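Local coordinates for xylooligosaccharide oxidase (Myceliophthora thermophila, PDB 5L6G), which oxidises the C1 hydroxyl of xylose, xylooligosaccharides and some other sugars to lactones, passing the electrons through bicovalently bound FAD to molecular oxygen, at residues Asp380-Pro385 against Leu408-Leu413; Ser173-Leu178 against Glu268-Val273; Lys345-Ser350 against Ser443-Tyr448. One frame throughout, in Å; residues are numbered along the deposited sequence.

Interaction 1: residues Asp380-Pro385 against Leu408-Leu413; sequences DMYGGP and LFLYEL. With XYP (beta-D-xylopyranose), chain H.
The Phe409 ring has Asp380 O and Met381 SD at its edge, in the ring plane, while Leu408 CG sits 4.1 Å above the plane and over the centre of one face. The Tyr382 ring is approached obliquely by Leu410, whose CB lies 3.6 Å from Tyr382 CD2. Phe409 lies on strand 409-417, and Tyr382 just follows its antiparallel neighbour, strand 374-381, in the large sheet of the substrate domain. Opposite strand 341-349, Leu408 and Phe409 together face Thr349, a classic beta bulge. Further along strand 409-417, Glu412 binds the substrate.

Met381 and Phe409 form a non-hydrogen-bonded pair, their side chains side by side on the face packed by helix 246-261. The bent methionine chain brings CE to 3.4 Å from Phe409 CE1, and the sulfur at the ring edge makes this a Met-aromatic contact. Asp380 and Leu410 lie side by side on the other face, the Leu410 side chain about 6 Å from FAD at the nearest atoms. Leu410 is apolar filler beside the tyrosine ring, and Asp380 OD2 lies 3.6 Å from Leu410 CD2, with Arg272 of the sugar site close to the carboxylate. Tyr382 CG stands anti to the backbone N (chi1 175°), which sets the root of the ring beside Leu410 CB; the hydroxyl is bonded to Phe401 O and Tyr399 OH.

Asp380 N donates to Leu410 O in a nearly straight bond of 2.6 Å. A beta carbon on Gly383 would collide with Leu408 CA. Leu408 O takes two donors from one face of its plane, Tyr382 N at 3.2 Å and Gly383 N at 2.9 Å.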
loop_
_atom_site.group_PDB
_atom_site.type_symbol
_atom_site.label_atom_id
_atom_site.label_comp_id
_atom_site.label_asym_id
_atom_site.label_seq_id
_atom_site.Cartn_x
_atom_site.Cartn_y
_atom_site.Cartn_z
ATOM N N ASP A 380 10.306 7.277 2.865
ATOM C CA ASP A 380 9.348 7.818 3.816
ATOM C C ASP A 380 9.999 7.937 5.173
ATOM O O ASP A 380 10.707 7.023 5.595
ATOM C CB ASP A 380 8.134 6.898 3.936
ATOM C CG ASP A 380 7.244 6.962 2.729
ATOM O OD1 ASP A 380 6.850 8.064 2.331
ATOM O OD2 ASP A 380 6.887 5.909 2.205
ATOM N N MET A 381 9.759 9.058 5.859
ATOM C CA MET A 381 10.122 9.168 7.262
ATOM C C MET A 381 9.098 8.352 8.053
ATOM O O MET A 381 8.033 8.818 8.395
ATOM C CB MET A 381 10.154 10.647 7.725
ATOM C CG MET A 381 11.080 11.524 6.909
ATOM S SD MET A 381 12.843 11.100 6.893
ATOM C CE MET A 381 12.949 10.146 5.386
ATOM N N TYR A 382 9.451 7.108 8.333
ATOM C CA TYR A 382 8.480 6.080 8.679
ATOM C C TYR A 382 8.426 5.809 10.179
ATOM O O TYR A 382 7.349 5.711 10.774
ATOM C CB TYR A 382 8.856 4.824 7.887
ATOM C CG TYR A 382 8.059 3.580 8.182
ATOM C CD1 TYR A 382 8.435 2.721 9.205
ATOM C CD2 TYR A 382 6.953 3.255 7.431
ATOM C CE1 TYR A 382 7.730 1.576 9.478
ATOM C CE2 TYR A 382 6.237 2.099 7.682
ATOM C CZ TYR A 382 6.625 1.270 8.713
ATOM O OH TYR A 382 5.911 0.133 8.963
ATOM N N GLY A 383 9.603 5.653 10.779
ATOM C CA GLY A 383 9.737 5.203 12.146
ATOM C C GLY A 383 10.242 6.291 13.080
ATOM O O GLY A 383 9.927 7.472 12.924
ATOM N N GLY A 384 11.000 5.876 14.089
ATOM C CA GLY A 384 11.494 6.787 15.089
ATOM C C GLY A 384 10.535 6.952 16.250
ATOM O O GLY A 384 9.388 6.531 16.185
ATOM N N PRO A 385 10.993 7.622 17.312
ATOM C CA PRO A 385 10.285 7.705 18.595
ATOM C C PRO A 385 8.889 8.326 18.577
ATOM O O PRO A 385 8.088 8.068 19.492
ATOM C CB PRO A 385 11.213 8.568 19.454
ATOM C CG PRO A 385 12.547 8.470 18.829
ATOM C CD PRO A 385 12.334 8.232 17.371
ATOM N N LEU A 408 12.804 2.101 10.284
ATOM C CA LEU A 408 12.962 3.543 10.317
ATOM C C LEU A 408 12.483 4.204 9.041
ATOM O O LEU A 408 11.934 5.317 9.094
ATOM C CB LEU A 408 14.432 3.864 10.488
ATOM C CG LEU A 408 14.739 5.325 10.773
ATOM C CD1 LEU A 408 14.010 5.819 12.014
ATOM C CD2 LEU A 408 16.241 5.510 10.918
ATOM N N PHE A 409 12.732 3.532 7.909
ATOM C CA PHE A 409 12.450 4.069 6.578
ATOM C C PHE A 409 11.684 3.046 5.765
ATOM O O PHE A 409 11.980 1.853 5.804
ATOM C CB PHE A 409 13.728 4.371 5.785
ATOM C CG PHE A 409 14.555 5.484 6.347
ATOM C CD1 PHE A 409 13.999 6.731 6.571
ATOM C CD2 PHE A 409 15.889 5.282 6.651
ATOM C CE1 PHE A 409 14.758 7.758 7.070
ATOM C CE2 PHE A 409 16.647 6.298 7.179
ATOM C CZ PHE A 409 16.087 7.546 7.378
ATOM N N LEU A 410 10.722 3.555 5.012
ATOM C CA LEU A 410 10.021 2.819 3.983
ATOM C C LEU A 410 10.326 3.439 2.633
ATOM O O LEU A 410 10.334 4.672 2.460
ATOM C CB LEU A 410 8.525 2.871 4.256
ATOM C CG LEU A 410 7.545 2.363 3.225
ATOM C CD1 LEU A 410 7.744 0.868 3.077
ATOM C CD2 LEU A 410 6.109 2.704 3.644
ATOM N N TYR A 411 10.538 2.581 1.651
ATOM C CA TYR A 411 10.976 3.027 0.347
ATOM C C TYR A 411 10.076 2.510 -0.755
ATOM O O TYR A 411 9.636 1.352 -0.717
ATOM C CB TYR A 411 12.360 2.498 0.037
ATOM C CG TYR A 411 13.462 2.789 1.027
ATOM C CD1 TYR A 411 13.515 2.131 2.256
ATOM C CD2 TYR A 411 14.481 3.662 0.712
ATOM C CE1 TYR A 411 14.552 2.322 3.141
ATOM C CE2 TYR A 411 15.532 3.871 1.588
ATOM C CZ TYR A 411 15.570 3.199 2.801
ATOM O OH TYR A 411 16.599 3.399 3.684
ATOM N N GLU A 412 9.850 3.373 -1.743
ATOM C CA GLU A 412 9.271 2.983 -2.998
ATOM C C GLU A 412 10.293 3.337 -4.078
ATOM O O GLU A 412 10.747 4.480 -4.142
ATOM C CB GLU A 412 7.966 3.722 -3.284
ATOM C CG GLU A 412 7.267 3.204 -4.533
ATOM C CD GLU A 412 5.996 3.961 -4.875
ATOM O OE1 GLU A 412 5.709 5.019 -4.245
ATOM O OE2 GLU A 412 5.298 3.502 -5.805
ATOM N N LEU A 413 10.642 2.351 -4.900
ATOM C CA LEU A 413 11.504 2.554 -6.053
ATOM C C LEU A 413 10.684 2.238 -7.286
ATOM O O LEU A 413 10.081 1.189 -7.383
ATOM C CB LEU A 413 12.758 1.676 -6.008
ATOM C CG LEU A 413 13.740 1.795 -4.827
ATOM C CD1 LEU A 413 13.258 1.034 -3.613
ATOM C CD2 LEU A 413 15.128 1.298 -5.215
HETATM O O1 XYP H . 3.901 6.036 -2.258
HETATM C C1 XYP H . 3.082 6.438 -3.353
HETATM C C2 XYP H . 3.207 7.949 -3.543
HETATM C C3 XYP H . 2.513 8.404 -4.820
HETATM C C4 XYP H . 3.006 7.582 -6.008
HETATM C C5 XYP H . 2.872 6.080 -5.727
HETATM O O2 XYP H . 2.605 8.583 -2.414
HETATM O O3 XYP H . 2.685 9.818 -5.016
HETATM O O4 XYP H . 2.213 7.871 -7.165
HETATM O O5 XYP H . 3.500 5.717 -4.501
#

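Interaction 2: residues Ser173-Leu178 against Glu268-Val273; sequences SHSHGL and EMNMRV. With XYP (beta-D-xylopyranose), chain H; XYP (beta-D-xylopyranose), chain J.
Asn270 uses both ends of its amide on Ser175. Its OD1 accepts from Ser175 N at 3.1 Å, the donor tilted 24° from the amide carbonyl plane, while ND2 gives a proton to Ser175 OG at 2.9 Å, with that oxygen close to the amide plane. CG stands anti to its own carbonyl carbon (chi1 -62°), on the side of the short helix 173-176, and OD1 also lies 2.9 Å from His174 N. A carboxamide suits the place because it carries an acceptor and a donor on one flat group, for a backbone N-H and a hydroxyl. His174 packs beside this pair, its ND1 2.9 Å from Met269 O.

Around this first shell, Ser175 OG is also bonded to Glu267 O and Asn270 ND2 to Leu285 O on the adjacent strand 280-286. ND2 thus has two acceptors, Ser175 OG and Leu285 O, which with the Ser175 N bond to OD1 would hold the amide's rotation. An alanine in place of this asparagine would probably leave Ser175 N without this acceptor, Ser175 OG without the amide donor and Leu285 O without the side-chain donor.

The contact joins the FAD-binding part of the PCMH-type fold, through helix 173-176, to the sheet of the substrate domain, through strand 269-275. Gly177 follows the helix with phi 94°, a value that suits glycine, and Ser173 OG donates forward to Gly177 O at 2.9 Å.

Two residues along the strand from Asn270, Arg272 extends from CG to NE into the sugar site. There NH1 donates to O2 of the xylose of chain H at 2.8 Å, the oxygen lying at the guanidinium edge, near its plane, while NE is held by Gln283 OE1.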
loop_
_atom_site.group_PDB
_atom_site.type_symbol
_atom_site.label_atom_id
_atom_site.label_comp_id
_atom_site.label_asym_id
_atom_site.label_seq_id
_atom_site.Cartn_x
_atom_site.Cartn_y
_atom_site.Cartn_z
ATOM N N SER A 173 0.525 9.294 8.277
ATOM C CA SER A 173 0.930 8.052 8.905
ATOM C C SER A 173 1.850 8.277 10.096
ATOM O O SER A 173 1.737 7.587 11.104
ATOM C CB SER A 173 1.576 7.109 7.894
ATOM O OG SER A 173 0.565 6.537 7.090
ATOM N N HIS A 174 2.769 9.218 9.992
ATOM C CA HIS A 174 3.541 9.569 11.173
ATOM C C HIS A 174 2.607 9.994 12.327
ATOM O O HIS A 174 2.815 9.600 13.492
ATOM C CB HIS A 174 4.532 10.663 10.889
ATOM C CG HIS A 174 5.577 10.785 11.944
ATOM N ND1 HIS A 174 5.668 11.870 12.782
ATOM C CD2 HIS A 174 6.551 9.925 12.327
ATOM C CE1 HIS A 174 6.678 11.689 13.618
ATOM N NE2 HIS A 174 7.224 10.515 13.363
ATOM N N SER A 175 1.591 10.802 12.004
ATOM C CA SER A 175 0.649 11.265 13.010
ATOM C C SER A 175 -0.327 10.198 13.513
ATOM O O SER A 175 -0.704 10.227 14.695
ATOM C CB SER A 175 -0.159 12.446 12.483
ATOM O OG SER A 175 0.689 13.472 12.022
ATOM N N HIS A 176 -0.761 9.286 12.631
ATOM C CA HIS A 176 -1.928 8.437 12.903
ATOM C C HIS A 176 -1.823 6.968 12.467
ATOM O O HIS A 176 -2.760 6.190 12.653
ATOM C CB HIS A 176 -3.165 9.055 12.221
ATOM C CG HIS A 176 -3.572 10.382 12.785
ATOM N ND1 HIS A 176 -4.007 10.541 14.079
ATOM C CD2 HIS A 176 -3.655 11.602 12.211
ATOM C CE1 HIS A 176 -4.316 11.810 14.293
ATOM N NE2 HIS A 176 -4.103 12.479 13.174
ATOM N N GLY A 177 -0.691 6.564 11.918
ATOM C CA GLY A 177 -0.486 5.157 11.637
ATOM C C GLY A 177 -0.853 4.772 10.229
ATOM O O GLY A 177 -0.978 5.613 9.336
ATOM N N LEU A 178 -0.969 3.480 10.015
ATOM C CA LEU A 178 -1.221 2.959 8.684
ATOM C C LEU A 178 -2.723 2.801 8.512
ATOM O O LEU A 178 -3.453 2.799 9.493
ATOM C CB LEU A 178 -0.528 1.614 8.500
ATOM C CG LEU A 178 0.991 1.608 8.657
ATOM C CD1 LEU A 178 1.533 0.189 8.617
ATOM C CD2 LEU A 178 1.629 2.471 7.585
ATOM N N GLU A 268 3.013 15.693 14.580
ATOM C CA GLU A 268 2.186 16.397 13.587
ATOM C C GLU A 268 2.804 16.416 12.183
ATOM O O GLU A 268 2.106 16.717 11.209
ATOM C CB GLU A 268 1.974 17.860 14.005
ATOM C CG GLU A 268 1.187 18.058 15.291
ATOM C CD GLU A 268 2.007 17.947 16.564
ATOM O OE1 GLU A 268 3.245 17.706 16.532
ATOM O OE2 GLU A 268 1.374 18.120 17.619
ATOM N N MET A 269 4.099 16.119 12.087
ATOM C CA MET A 269 4.832 16.186 10.834
ATOM C C MET A 269 4.875 14.834 10.127
ATOM O O MET A 269 5.142 13.828 10.750
ATOM C CB MET A 269 6.264 16.645 11.102
ATOM C CG MET A 269 7.092 16.926 9.859
ATOM S SD MET A 269 8.687 17.641 10.259
ATOM C CE MET A 269 8.219 19.240 10.947
ATOM N N ASN A 270 4.639 14.852 8.823
ATOM C CA ASN A 270 4.580 13.656 8.000
ATOM C C ASN A 270 5.359 14.000 6.770
ATOM O O ASN A 270 5.068 15.018 6.129
ATOM C CB ASN A 270 3.144 13.326 7.605
ATOM C CG ASN A 270 2.276 13.037 8.789
ATOM O OD1 ASN A 270 2.074 11.876 9.135
ATOM N ND2 ASN A 270 1.791 14.101 9.458
ATOM N N MET A 271 6.376 13.207 6.458
ATOM C CA MET A 271 7.394 13.660 5.500
ATOM C C MET A 271 8.078 12.496 4.800
ATOM O O MET A 271 8.124 11.405 5.328
ATOM C CB MET A 271 8.431 14.515 6.195
ATOM C CG MET A 271 9.294 15.354 5.275
ATOM S SD MET A 271 10.203 16.646 6.130
ATOM C CE MET A 271 10.948 15.726 7.488
ATOM N N ARG A 272 8.576 12.769 3.598
ATOM C CA ARG A 272 9.344 11.829 2.815
ATOM C C ARG A 272 10.357 12.578 1.945
ATOM O O ARG A 272 10.211 13.769 1.686
ATOM C CB ARG A 272 8.412 11.062 1.902
ATOM C CG ARG A 272 7.871 11.903 0.744
ATOM C CD ARG A 272 6.682 11.195 0.087
ATOM N NE ARG A 272 6.173 11.920 -1.059
ATOM C CZ ARG A 272 5.103 11.564 -1.756
ATOM N NH1 ARG A 272 4.406 10.495 -1.409
ATOM N NH2 ARG A 272 4.717 12.297 -2.786
ATOM N N VAL A 273 11.380 11.869 1.516
ATOM C CA VAL A 273 12.225 12.317 0.426
ATOM C C VAL A 273 11.638 11.758 -0.853
ATOM O O VAL A 273 11.386 10.574 -0.929
ATOM C CB VAL A 273 13.663 11.780 0.569
ATOM C CG1 VAL A 273 14.497 12.171 -0.640
ATOM C CG2 VAL A 273 14.307 12.298 1.847
HETATM O O1 XYP H . 3.901 6.036 -2.258
HETATM C C1 XYP H . 3.082 6.438 -3.353
HETATM C C2 XYP H . 3.207 7.949 -3.543
HETATM C C3 XYP H . 2.513 8.404 -4.820
HETATM C C4 XYP H . 3.006 7.582 -6.008
HETATM C C5 XYP H . 2.872 6.080 -5.727
HETATM O O2 XYP H . 2.605 8.583 -2.414
HETATM O O3 XYP H . 2.685 9.818 -5.016
HETATM O O4 XYP H . 2.213 7.871 -7.165
HETATM O O5 XYP H . 3.500 5.717 -4.501
HETATM O O1 XYP J . -2.575 6.782 16.850
HETATM C C1 XYP J . -3.108 5.451 16.846
HETATM C C2 XYP J . -4.608 5.492 17.134
HETATM C C3 XYP J . -5.251 4.116 16.960
HETATM C C4 XYP J . -4.799 3.474 15.649
HETATM C C5 XYP J . -3.278 3.508 15.516
HETATM O O2 XYP J . -4.792 5.965 18.473
HETATM O O3 XYP J . -6.689 4.210 16.985
HETATM O O4 XYP J . -5.269 2.123 15.602
HETATM O O5 XYP J . -2.843 4.858 15.571
#

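Interaction 3: residues Lys345-Ser350 against Ser443-Tyr448; sequences KSLVTS and SDWGMY. With FAD (flavin-adenine dinucleotide), chain D.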
loop_
_atom_site.group_PDB
_atom_site.type_symbol
_atom_site.label_atom_id
_atom_site.label_comp_id
_atom_site.label_asym_id
_atom_site.label_seq_id
_atom_site.Cartn_x
_atom_site.Cartn_y
_atom_site.Cartn_z
ATOM N N LYS A 345 10.150 -1.597 -6.912
ATOM C CA LYS A 345 10.634 -2.351 -5.776
ATOM C C LYS A 345 10.358 -1.527 -4.530
ATOM O O LYS A 345 10.007 -0.321 -4.593
ATOM C CB LYS A 345 12.129 -2.662 -5.907
ATOM C CG LYS A 345 12.499 -3.517 -7.105
ATOM C CD LYS A 345 13.953 -3.991 -7.093
ATOM C CE LYS A 345 14.201 -5.216 -6.220
ATOM N NZ LYS A 345 13.755 -6.523 -6.790
ATOM N N SER A 346 10.471 -2.199 -3.394
ATOM C CA SER A 346 10.352 -1.543 -2.122
ATOM C C SER A 346 11.409 -2.038 -1.169
ATOM O O SER A 346 12.123 -3.035 -1.436
ATOM C CB SER A 346 8.974 -1.850 -1.540
ATOM O OG SER A 346 8.935 -3.161 -1.028
ATOM N N LEU A 347 11.501 -1.335 -0.051
ATOM C CA LEU A 347 12.317 -1.733 1.047
ATOM C C LEU A 347 11.755 -1.109 2.310
ATOM O O LEU A 347 11.078 -0.070 2.278
ATOM C CB LEU A 347 13.760 -1.223 0.895
ATOM C CG LEU A 347 14.841 -2.059 0.229
ATOM C CD1 LEU A 347 16.117 -1.232 0.248
ATOM C CD2 LEU A 347 15.086 -3.366 0.929
ATOM N N VAL A 348 12.057 -1.783 3.407
ATOM C CA VAL A 348 11.973 -1.230 4.744
ATOM C C VAL A 348 13.360 -1.447 5.314
ATOM O O VAL A 348 13.927 -2.534 5.178
ATOM C CB VAL A 348 10.939 -1.970 5.594
ATOM C CG1 VAL A 348 10.939 -1.454 7.029
ATOM C CG2 VAL A 348 9.556 -1.811 4.972
ATOM N N THR A 349 13.945 -0.412 5.895
ATOM C CA THR A 349 15.254 -0.548 6.482
ATOM C C THR A 349 15.307 0.159 7.838
ATOM O O THR A 349 14.494 1.042 8.159
ATOM C CB THR A 349 16.407 0.042 5.612
ATOM O OG1 THR A 349 16.427 1.477 5.706
ATOM C CG2 THR A 349 16.387 -0.387 4.152
ATOM N N SER A 350 16.294 -0.249 8.612
ATOM C CA SER A 350 16.763 0.508 9.765
ATOM C C SER A 350 17.483 1.759 9.276
ATOM O O SER A 350 17.497 2.058 8.081
ATOM C CB SER A 350 17.737 -0.372 10.546
ATOM O OG SER A 350 18.827 -0.752 9.707
ATOM N N SER A 443 17.593 -9.224 9.468
ATOM C CA SER A 443 16.783 -8.649 10.537
ATOM C C SER A 443 16.613 -7.133 10.428
ATOM O O SER A 443 15.811 -6.546 11.164
ATOM C CB SER A 443 17.386 -9.003 11.904
ATOM O OG SER A 443 18.590 -8.303 12.107
ATOM N N ASP A 444 17.351 -6.489 9.527
ATOM C CA ASP A 444 17.316 -5.036 9.408
ATOM C C ASP A 444 16.757 -4.540 8.074
ATOM O O ASP A 444 16.805 -3.358 7.762
ATOM C CB ASP A 444 18.712 -4.481 9.683
ATOM C CG ASP A 444 19.038 -4.456 11.153
ATOM O OD1 ASP A 444 18.457 -3.624 11.878
ATOM O OD2 ASP A 444 19.878 -5.262 11.590
ATOM N N TRP A 445 16.153 -5.434 7.299
ATOM C CA TRP A 445 15.397 -4.981 6.148
ATOM C C TRP A 445 14.300 -5.949 5.795
ATOM O O TRP A 445 14.371 -7.148 6.094
ATOM C CB TRP A 445 16.305 -4.717 4.932
ATOM C CG TRP A 445 16.912 -5.944 4.333
ATOM C CD1 TRP A 445 18.072 -6.546 4.700
ATOM C CD2 TRP A 445 16.376 -6.724 3.263
ATOM N NE1 TRP A 445 18.299 -7.663 3.926
ATOM C CE2 TRP A 445 17.280 -7.780 3.020
ATOM C CE3 TRP A 445 15.224 -6.622 2.474
ATOM C CZ2 TRP A 445 17.063 -8.745 2.032
ATOM C CZ3 TRP A 445 15.017 -7.569 1.470
ATOM C CH2 TRP A 445 15.934 -8.632 1.275
ATOM N N GLY A 446 13.269 -5.391 5.175
ATOM C CA GLY A 446 12.185 -6.171 4.610
ATOM C C GLY A 446 11.658 -5.462 3.387
ATOM O O GLY A 446 12.267 -4.509 2.903
ATOM N N MET A 447 10.524 -5.928 2.883
ATOM C CA MET A 447 9.883 -5.309 1.738
ATOM C C MET A 447 8.386 -5.218 1.979
ATOM O O MET A 447 7.867 -5.832 2.895
ATOM C CB MET A 447 10.205 -6.089 0.464
ATOM C CG MET A 447 11.633 -5.842 -0.010
ATOM S SD MET A 447 12.169 -6.894 -1.374
ATOM C CE MET A 447 13.718 -6.114 -1.815
ATOM N N TYR A 448 7.712 -4.451 1.142
ATOM C CA TYR A 448 6.364 -3.981 1.422
ATOM C C TYR A 448 5.477 -4.308 0.260
ATOM O O TYR A 448 5.612 -3.732 -0.813
ATOM C CB TYR A 448 6.423 -2.474 1.634
ATOM C CG TYR A 448 5.123 -1.737 1.854
ATOM C CD1 TYR A 448 4.205 -2.154 2.788
ATOM C CD2 TYR A 448 4.855 -0.569 1.169
ATOM C CE1 TYR A 448 3.032 -1.442 3.014
ATOM C CE2 TYR A 448 3.702 0.161 1.390
ATOM C CZ TYR A 448 2.801 -0.263 2.323
ATOM O OH TYR A 448 1.643 0.468 2.517
HETATM P PA FAD D . -5.844 -4.680 -5.935
HETATM O O1A FAD D . -7.327 -4.681 -6.222
HETATM O O2A FAD D . -4.936 -4.918 -7.099
HETATM O O5B FAD D . -5.529 -5.617 -4.712
HETATM C C5B FAD D . -4.219 -5.802 -4.170
HETATM C C4B FAD D . -4.163 -7.102 -3.398
HETATM O O4B FAD D . -5.117 -7.061 -2.334
HETATM C C3B FAD D . -4.524 -8.308 -4.250
HETATM O O3B FAD D . -3.826 -9.440 -3.775
HETATM C C2B FAD D . -5.996 -8.490 -3.987
HETATM O O2B FAD D . -6.470 -9.800 -4.270
HETATM C C1B FAD D . -6.082 -8.101 -2.528
HETATM N N9A FAD D . -7.426 -7.618 -2.203
HETATM C C8A FAD D . -8.110 -6.628 -2.769
HETATM N N7A FAD D . -9.332 -6.501 -2.199
HETATM C C5A FAD D . -9.384 -7.433 -1.248
HETATM C C6A FAD D . -10.400 -7.866 -0.291
HETATM N N6A FAD D . -11.562 -7.186 -0.283
HETATM N N1A FAD D . -10.101 -8.912 0.507
HETATM C C2A FAD D . -8.928 -9.551 0.481
HETATM N N3A FAD D . -7.935 -9.198 -0.388
HETATM C C4A FAD D . -8.137 -8.163 -1.249
HETATM N N1 FAD D . 0.511 2.449 -1.102
HETATM C C2 FAD D . 0.827 3.093 0.066
HETATM O O2 FAD D . 1.091 2.406 1.092
HETATM N N3 FAD D . 0.821 4.447 0.136
HETATM C C4 FAD D . 0.502 5.233 -0.921
HETATM O O4 FAD D . 0.494 6.495 -0.873
HETATM C C4X FAD D . 0.157 4.610 -2.217
HETATM N N5 FAD D . -0.172 5.321 -3.334
HETATM C C5X FAD D . -0.523 4.722 -4.534
HETATM C C6 FAD D . -0.888 5.461 -5.667
HETATM C C7 FAD D . -1.216 4.798 -6.861
HETATM C C7M FAD D . -1.583 5.633 -8.063
HETATM C C8 FAD D . -1.233 3.296 -6.935
HETATM C C8M FAD D . -1.658 2.551 -8.196
HETATM C C9 FAD D . -0.880 2.586 -5.793
HETATM C C9A FAD D . -0.509 3.234 -4.600
HETATM N N10 FAD D . -0.127 2.518 -3.434
HETATM C C10 FAD D . 0.206 3.142 -2.230
HETATM C "C1'" FAD D . -0.076 1.061 -3.407
HETATM C "C2'" FAD D . -1.357 0.452 -2.933
HETATM O "O2'" FAD D . -1.385 0.579 -1.509
HETATM C "C3'" FAD D . -1.281 -1.022 -3.291
HETATM O "O3'" FAD D . -1.089 -1.201 -4.699
HETATM C "C4'" FAD D . -2.586 -1.693 -2.854
HETATM O "O4'" FAD D . -2.311 -3.058 -2.508
HETATM C "C5'" FAD D . -3.607 -1.578 -3.957
HETATM O "O5'" FAD D . -4.908 -1.859 -3.436
HETATM P P FAD D . -6.061 -2.128 -4.479
HETATM O O1P FAD D . -7.303 -2.601 -3.793
HETATM O O2P FAD D . -6.196 -0.958 -5.400
HETATM O O3P FAD D . -5.376 -3.234 -5.414
HETATM O O HOH W 1 8.217 -4.845 -2.828
#
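Backbone bonds pair strand 341-349 with the short strand 445-446, antiparallel. Val348 and Gly446 form the hydrogen-bonded pair: Val348 N donates to Gly446 O at 2.8 Å and Gly446 N to Val348 O at 2.9 Å. Past the strand ends, Ser350 N donates to Asp444 O in a longer bond. Trp445 CA also lies 3.0 Å from Val348 O, a CA-H...O contact.

Of the side-chain hydrogen bonds, Ser346 OG accepts from Tyr448 N at 2.8 Å. With OG between the backbone N and the carbonyl carbon (chi1 76°), this small hydroxyl takes the place of a backbone acceptor where strand pairing stops; a water lies 2.6 Å from the same OG. On the face shared with Trp445, Thr349 OG1 donates to Ser350 O, on a lone pair, and is also bonded to Tyr411 OH.

Apolar contacts gather around Leu347. Its CD2 approaches Trp445 CE3 obliquely at 3.6 Å, and the extended Met447 chain lies alongside Ser346 O to bring its CE near the same methyl. These side chains pack against helices 426-437 and 458-466, and Arg467 adds a cation-pi contact to the indole.

Tyr448 makes the cofactor contact. Its hydroxyl donates to FAD O2 in a very short 2.5 Å bond, the flavin oxygen in the plane of the phenol ring, while Gly168 N and Asn450 ND2 also bond to that hydroxyl. A rigid aromatic with a polar tip suits this span from sheet to flavin. Just beyond the edge strand, the Tyr448 side chain thus meets the pyrimidine portion of the isoalloxazine, part of the flavin site of this FAD-linked oxidase.

All three interactions meet in the antiparallel sheet of the substrate domain, where the strands run 269-275, 374-381, 409-417, 341-349 and 445-446 toward one edge. Interaction 1 lies about 9 Å from interactions 2 and 3 (between centres), which are about 18 Å apart. A probable backbone hydrogen bond, Met381 N to Met271 O, joins it to interaction 2, and another, Tyr411 N to Leu347 O, to interaction 3. Along the chain interaction 2 closes first; interaction 1 is nested within the loop closed by interaction 3. The sheet carries Arg272 and Glu412 of the sugar site, the segment just past its edge strand carries Tyr448 to the flavin, and interaction 2 ties it to the FAD-binding part.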